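Local coordinates for protein LigF (Sphingobium sp. SYK-6, PDB 4XT0) that cleaves beta-aryl ether bonds of lignin stereospecifically, as a glutathione-binding beta-etherase of the glutathione S-transferase superfamily, at residues I73-E78 and E98-T103; Q185-D190 and L230-A235. One frame throughout, in Å; residues are numbered along the deposited sequence.

From the N terminus the chain first builds the thioredoxin-like domain, whose last helix, 70-80, carries residues 73-78. Interaction 1 closes a short loop of 19 residues by tying that helix to 93-121, the long first helix of the C-terminal domain. Interaction 2 comes later and lies wholly within the helical domain, where residues 230-235 on helix 224-235 return to the loop 185-190 after a 39-residue excursion through helix 195-204. The two loops follow one another in series, neither nested nor crossed. They meet in space nonetheless, their centres about 16 Å apart: Val189 packs on Met99 and Trp102, so helix 93-121, which carries one side of interaction 1, also touches the loop of interaction 2.

Interaction 1 (I73-E78 and E98-T103); sequences ICEYLE and EMRVWT
A buried salt bridge between Glu75 and Arg100 joins helix 70-80 of the thioredoxin-like domain to helix 93-121 of the all-helical domain. Arg100 presents its guanidinium side-on: Arg100 NE gives a hydrogen bond to Glu75 OE2 (2.8 Å) and Arg100 NH2 gives one to Glu75 OE1 (2.8 Å). Both bonds are almost straight, 174° at the hydrogen, and each oxygen receives its proton on the syn lone pair. Carboxylate and guanidinium are nearly coplanar, 6° apart, as suits a two-pronged grip. Glu75 gets there by a bend at chi2 (-119°), whereas Arg100 reaches across with its chain extended from CG to NE. This is the domain interface of the glutathione S-transferase fold, where the N-terminal sheet-and-helix unit rests on the C-terminal helix bundle, and here it runs into the dimer interface: Arg100 NH1 forms a salt bridge with Asp79 of the second subunit. Glu75 OE1 is shared with Arg89, so this buried carboxylate has two arginine partners in its own chain, which would be expected to favour its ionised form. A water extends the link on the other oxygen, donating to Glu75 OE2 at 2.9 Å and bonding to Thr103 OG1 at 2.9 Å. The methyl CE of Met99 lies 4.3 Å from Glu75 OE2, while Met99 also packs on Leu195.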
# COMPACT_ATOMS: atom_id res chain seq x y z
N ILE A 73 8.21 9.18 -2.24
CA ILE A 73 9.16 10.27 -2.15
C ILE A 73 10.45 9.80 -1.46
O ILE A 73 11.54 10.15 -1.89
CB ILE A 73 8.57 11.49 -1.38
CG1 ILE A 73 7.34 12.06 -2.11
CG2 ILE A 73 9.63 12.57 -1.23
CD1 ILE A 73 6.49 13.02 -1.21
N CYS A 74 10.31 9.04 -0.37
CA CYS A 74 11.50 8.57 0.35
C CYS A 74 12.33 7.66 -0.55
O CYS A 74 13.55 7.82 -0.63
CB CYS A 74 11.12 7.82 1.64
SG CYS A 74 10.15 8.81 2.81
N GLU A 75 11.68 6.73 -1.25
CA GLU A 75 12.39 5.84 -2.18
C GLU A 75 13.02 6.64 -3.31
O GLU A 75 14.14 6.35 -3.73
CB GLU A 75 11.46 4.74 -2.74
CG GLU A 75 11.00 3.70 -1.68
CD GLU A 75 11.44 2.28 -2.02
OE1 GLU A 75 12.55 2.11 -2.56
OE2 GLU A 75 10.68 1.34 -1.74
N TYR A 76 12.31 7.65 -3.80
CA TYR A 76 12.84 8.56 -4.81
C TYR A 76 14.13 9.24 -4.33
O TYR A 76 15.09 9.35 -5.09
CB TYR A 76 11.80 9.63 -5.18
CG TYR A 76 12.31 10.68 -6.16
CD1 TYR A 76 12.37 10.42 -7.52
CD2 TYR A 76 12.71 11.95 -5.71
CE1 TYR A 76 12.83 11.39 -8.44
CE2 TYR A 76 13.17 12.93 -6.61
CZ TYR A 76 13.22 12.64 -7.97
OH TYR A 76 13.67 13.58 -8.88
N LEU A 77 14.16 9.67 -3.08
CA LEU A 77 15.34 10.38 -2.57
C LEU A 77 16.53 9.43 -2.46
O LEU A 77 17.69 9.82 -2.68
CB LEU A 77 15.02 11.02 -1.20
CG LEU A 77 14.07 12.23 -1.32
CD1 LEU A 77 13.56 12.66 0.05
CD2 LEU A 77 14.74 13.41 -2.04
N GLU A 78 16.26 8.18 -2.13
CA GLU A 78 17.33 7.17 -2.10
C GLU A 78 17.77 6.77 -3.52
O GLU A 78 18.95 6.49 -3.75
CB GLU A 78 16.88 5.95 -1.29
CG GLU A 78 17.16 6.09 0.23
CD GLU A 78 18.65 6.11 0.57
OE1 GLU A 78 19.43 5.48 -0.17
OE2 GLU A 78 19.05 6.75 1.58
N GLU A 98 12.42 -6.92 2.74
CA GLU A 98 11.82 -6.94 4.07
C GLU A 98 11.44 -5.52 4.52
O GLU A 98 10.38 -5.31 5.12
CB GLU A 98 12.81 -7.58 5.05
CG GLU A 98 12.30 -7.81 6.42
CD GLU A 98 13.26 -8.64 7.25
OE1 GLU A 98 13.91 -9.55 6.67
OE2 GLU A 98 13.36 -8.38 8.47
N MET A 99 12.30 -4.56 4.21
CA MET A 99 12.03 -3.14 4.46
C MET A 99 10.70 -2.68 3.80
O MET A 99 9.88 -2.02 4.45
CB MET A 99 13.20 -2.28 3.94
CG MET A 99 13.12 -0.78 4.26
SD MET A 99 14.02 0.29 3.08
CE MET A 99 13.05 0.07 1.60
N ARG A 100 10.50 -3.04 2.54
CA ARG A 100 9.30 -2.65 1.80
C ARG A 100 8.06 -3.32 2.35
O ARG A 100 6.98 -2.73 2.27
CB ARG A 100 9.42 -2.98 0.29
CG ARG A 100 10.52 -2.20 -0.40
CD ARG A 100 10.44 -2.25 -1.96
NE ARG A 100 11.37 -1.23 -2.44
CZ ARG A 100 12.48 -1.48 -3.12
NH1 ARG A 100 12.79 -2.72 -3.48
NH2 ARG A 100 13.27 -0.47 -3.47
N VAL A 101 8.19 -4.53 2.89
CA VAL A 101 7.05 -5.18 3.54
C VAL A 101 6.59 -4.28 4.70
O VAL A 101 5.39 -4.07 4.88
CB VAL A 101 7.39 -6.61 4.04
CG1 VAL A 101 6.23 -7.18 4.88
CG2 VAL A 101 7.67 -7.54 2.86
N TRP A 102 7.54 -3.73 5.45
CA TRP A 102 7.20 -2.80 6.54
C TRP A 102 6.60 -1.50 6.05
O TRP A 102 5.67 -0.98 6.67
CB TRP A 102 8.44 -2.46 7.40
CG TRP A 102 8.77 -3.51 8.42
CD1 TRP A 102 9.83 -4.35 8.40
CD2 TRP A 102 8.02 -3.82 9.60
NE1 TRP A 102 9.81 -5.17 9.49
CE2 TRP A 102 8.70 -4.88 10.24
CE3 TRP A 102 6.85 -3.32 10.17
CZ2 TRP A 102 8.25 -5.43 11.44
CZ3 TRP A 102 6.40 -3.87 11.37
CH2 TRP A 102 7.10 -4.92 11.99
N THR A 103 7.17 -0.93 4.98
CA THR A 103 6.71 0.40 4.58
C THR A 103 5.33 0.29 3.94
O THR A 103 4.49 1.16 4.13
CB THR A 103 7.72 1.11 3.62
OG1 THR A 103 7.92 0.36 2.42
CG2 THR A 103 9.08 1.35 4.33
O HOH W 1 9.96 1.78 0.99

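Interaction 2 (Q185-D190 and L230-A235)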
# COMPACT_ATOMS: atom_id res chain seq x y z
N GLN A 185 15.09 -6.73 18.70
CA GLN A 185 16.17 -6.07 17.96
C GLN A 185 15.92 -4.56 17.94
O GLN A 185 14.82 -4.12 18.24
CB GLN A 185 16.28 -6.64 16.53
CG GLN A 185 15.03 -6.51 15.67
CD GLN A 185 15.13 -7.27 14.35
OE1 GLN A 185 15.43 -8.46 14.34
NE2 GLN A 185 14.87 -6.58 13.24
N ASP A 186 16.95 -3.79 17.59
CA ASP A 186 16.92 -2.33 17.73
C ASP A 186 16.10 -1.63 16.65
O ASP A 186 15.53 -0.57 16.90
CB ASP A 186 18.34 -1.74 17.72
CG ASP A 186 19.09 -1.96 19.03
OD1 ASP A 186 18.48 -2.41 20.03
OD2 ASP A 186 20.32 -1.68 19.05
N TYR A 187 16.06 -2.20 15.46
CA TYR A 187 15.35 -1.57 14.35
C TYR A 187 14.54 -2.62 13.61
O TYR A 187 14.76 -3.81 13.79
CB TYR A 187 16.35 -0.88 13.40
CG TYR A 187 17.09 0.29 14.02
CD1 TYR A 187 16.45 1.52 14.21
CD2 TYR A 187 18.42 0.19 14.41
CE1 TYR A 187 17.11 2.59 14.76
CE2 TYR A 187 19.09 1.27 14.98
CZ TYR A 187 18.42 2.47 15.15
OH TYR A 187 19.06 3.57 15.71
N LEU A 188 13.61 -2.19 12.76
CA LEU A 188 12.65 -3.14 12.20
C LEU A 188 13.33 -4.19 11.28
O LEU A 188 12.95 -5.36 11.32
CB LEU A 188 11.53 -2.41 11.46
CG LEU A 188 10.62 -1.66 12.44
CD1 LEU A 188 9.66 -0.72 11.72
CD2 LEU A 188 9.85 -2.63 13.34
N VAL A 189 14.33 -3.78 10.50
CA VAL A 189 15.14 -4.73 9.71
C VAL A 189 16.53 -4.82 10.35
O VAL A 189 17.11 -3.79 10.70
CB VAL A 189 15.27 -4.27 8.23
CG1 VAL A 189 15.97 -5.35 7.36
CG2 VAL A 189 13.87 -3.93 7.66
N ASP A 190 17.06 -6.03 10.50
CA ASP A 190 18.21 -6.22 11.39
C ASP A 190 19.53 -5.70 10.80
O ASP A 190 20.56 -5.75 11.46
CB ASP A 190 18.36 -7.70 11.82
CG ASP A 190 18.54 -8.67 10.64
OD1 ASP A 190 18.89 -8.26 9.52
OD2 ASP A 190 18.37 -9.89 10.88
N LEU A 230 11.13 3.92 19.92
CA LEU A 230 10.69 5.31 19.84
C LEU A 230 11.72 6.28 20.44
O LEU A 230 12.01 7.32 19.85
CB LEU A 230 9.34 5.49 20.54
CG LEU A 230 8.08 5.01 19.82
CD1 LEU A 230 6.88 5.06 20.78
CD2 LEU A 230 7.79 5.84 18.56
N ASP A 231 12.25 5.93 21.61
CA ASP A 231 13.30 6.72 22.27
C ASP A 231 14.56 6.80 21.42
O ASP A 231 15.16 7.86 21.29
CB ASP A 231 13.64 6.11 23.62
CG ASP A 231 12.59 6.42 24.69
OD1 ASP A 231 11.63 7.17 24.40
OD2 ASP A 231 12.74 5.90 25.81
N ARG A 232 14.96 5.65 20.89
CA ARG A 232 16.15 5.49 20.05
C ARG A 232 16.10 6.43 18.83
O ARG A 232 17.05 7.18 18.56
CB ARG A 232 16.24 4.01 19.62
CG ARG A 232 17.34 3.61 18.66
CD ARG A 232 17.41 2.06 18.53
NE ARG A 232 17.49 1.41 19.84
CZ ARG A 232 16.58 0.58 20.34
NH1 ARG A 232 15.52 0.23 19.62
NH2 ARG A 232 16.74 0.06 21.55
N ILE A 233 14.99 6.41 18.12
CA ILE A 233 14.88 7.24 16.93
C ILE A 233 14.83 8.71 17.32
O ILE A 233 15.47 9.55 16.68
CB ILE A 233 13.64 6.84 16.10
CG1 ILE A 233 13.80 5.39 15.66
CG2 ILE A 233 13.48 7.75 14.91
CD1 ILE A 233 12.63 4.85 14.91
N ASN A 234 14.11 9.02 18.39
CA ASN A 234 14.05 10.40 18.88
C ASN A 234 15.40 10.95 19.36
O ASN A 234 15.58 12.17 19.44
CB ASN A 234 13.02 10.49 20.02
CG ASN A 234 11.63 10.83 19.51
OD1 ASN A 234 11.43 11.83 18.83
ND2 ASN A 234 10.65 9.99 19.83
N ALA A 235 16.35 10.07 19.67
CA ALA A 235 17.68 10.50 20.08
C ALA A 235 18.63 10.77 18.89
O ALA A 235 19.70 11.36 19.07
CB ALA A 235 18.30 9.48 21.02
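Arg232 reaches from helix 224-235 to the loop 185-190 and touches Tyr187 and Asp186 in turn. Its CB points toward the loop, and CG continues opposite the backbone N (chi1 176°). Arg232 CG comes to 3.4 Å from Tyr187 OH, and Arg232 CD then lies over the face of the tyrosine ring, a CH-pi contact 4.0 Å from the Tyr187 ring centroid. Beyond CD a bend at chi3 (-52°) swings the guanidinium toward Asp186. Arg232 NE runs past the aspartate side chain, 3.8 Å from Asp186 CG. At the tip the two amino nitrogens part: Arg232 NH1 gives a weak, bent hydrogen bond to the backbone O of Asp186 (2.8 Å, 124° at the hydrogen), while Arg232 NH2 lies 3.4 Å from Asp186 OD1. That second pair is a salt bridge of charge alone, since the carboxylate is stacked on a guanidinium face, the two planes not far from parallel, and no N-H points at the oxygen. Replacing Arg232 with a leucine would probably leave Asp186 without its opposite charge and its backbone O without this donor. Beside the arginine, the edge of the Tyr187 ring meets Ile233, with Tyr187 CE1 4.4 Å from Ile233 CG1. The loop has a brace of its own, as Gln185 NE2 gives a hydrogen bond to Tyr187 O (2.8 Å). All of this belongs to the C-terminal helical domain of the glutathione S-transferase fold: the loop joins helix 161-182 to helix 195-204, Leu188 packs on both of these and on Trp102 of helix 93-121, and Ile233 rests on Phe201 of helix 195-204.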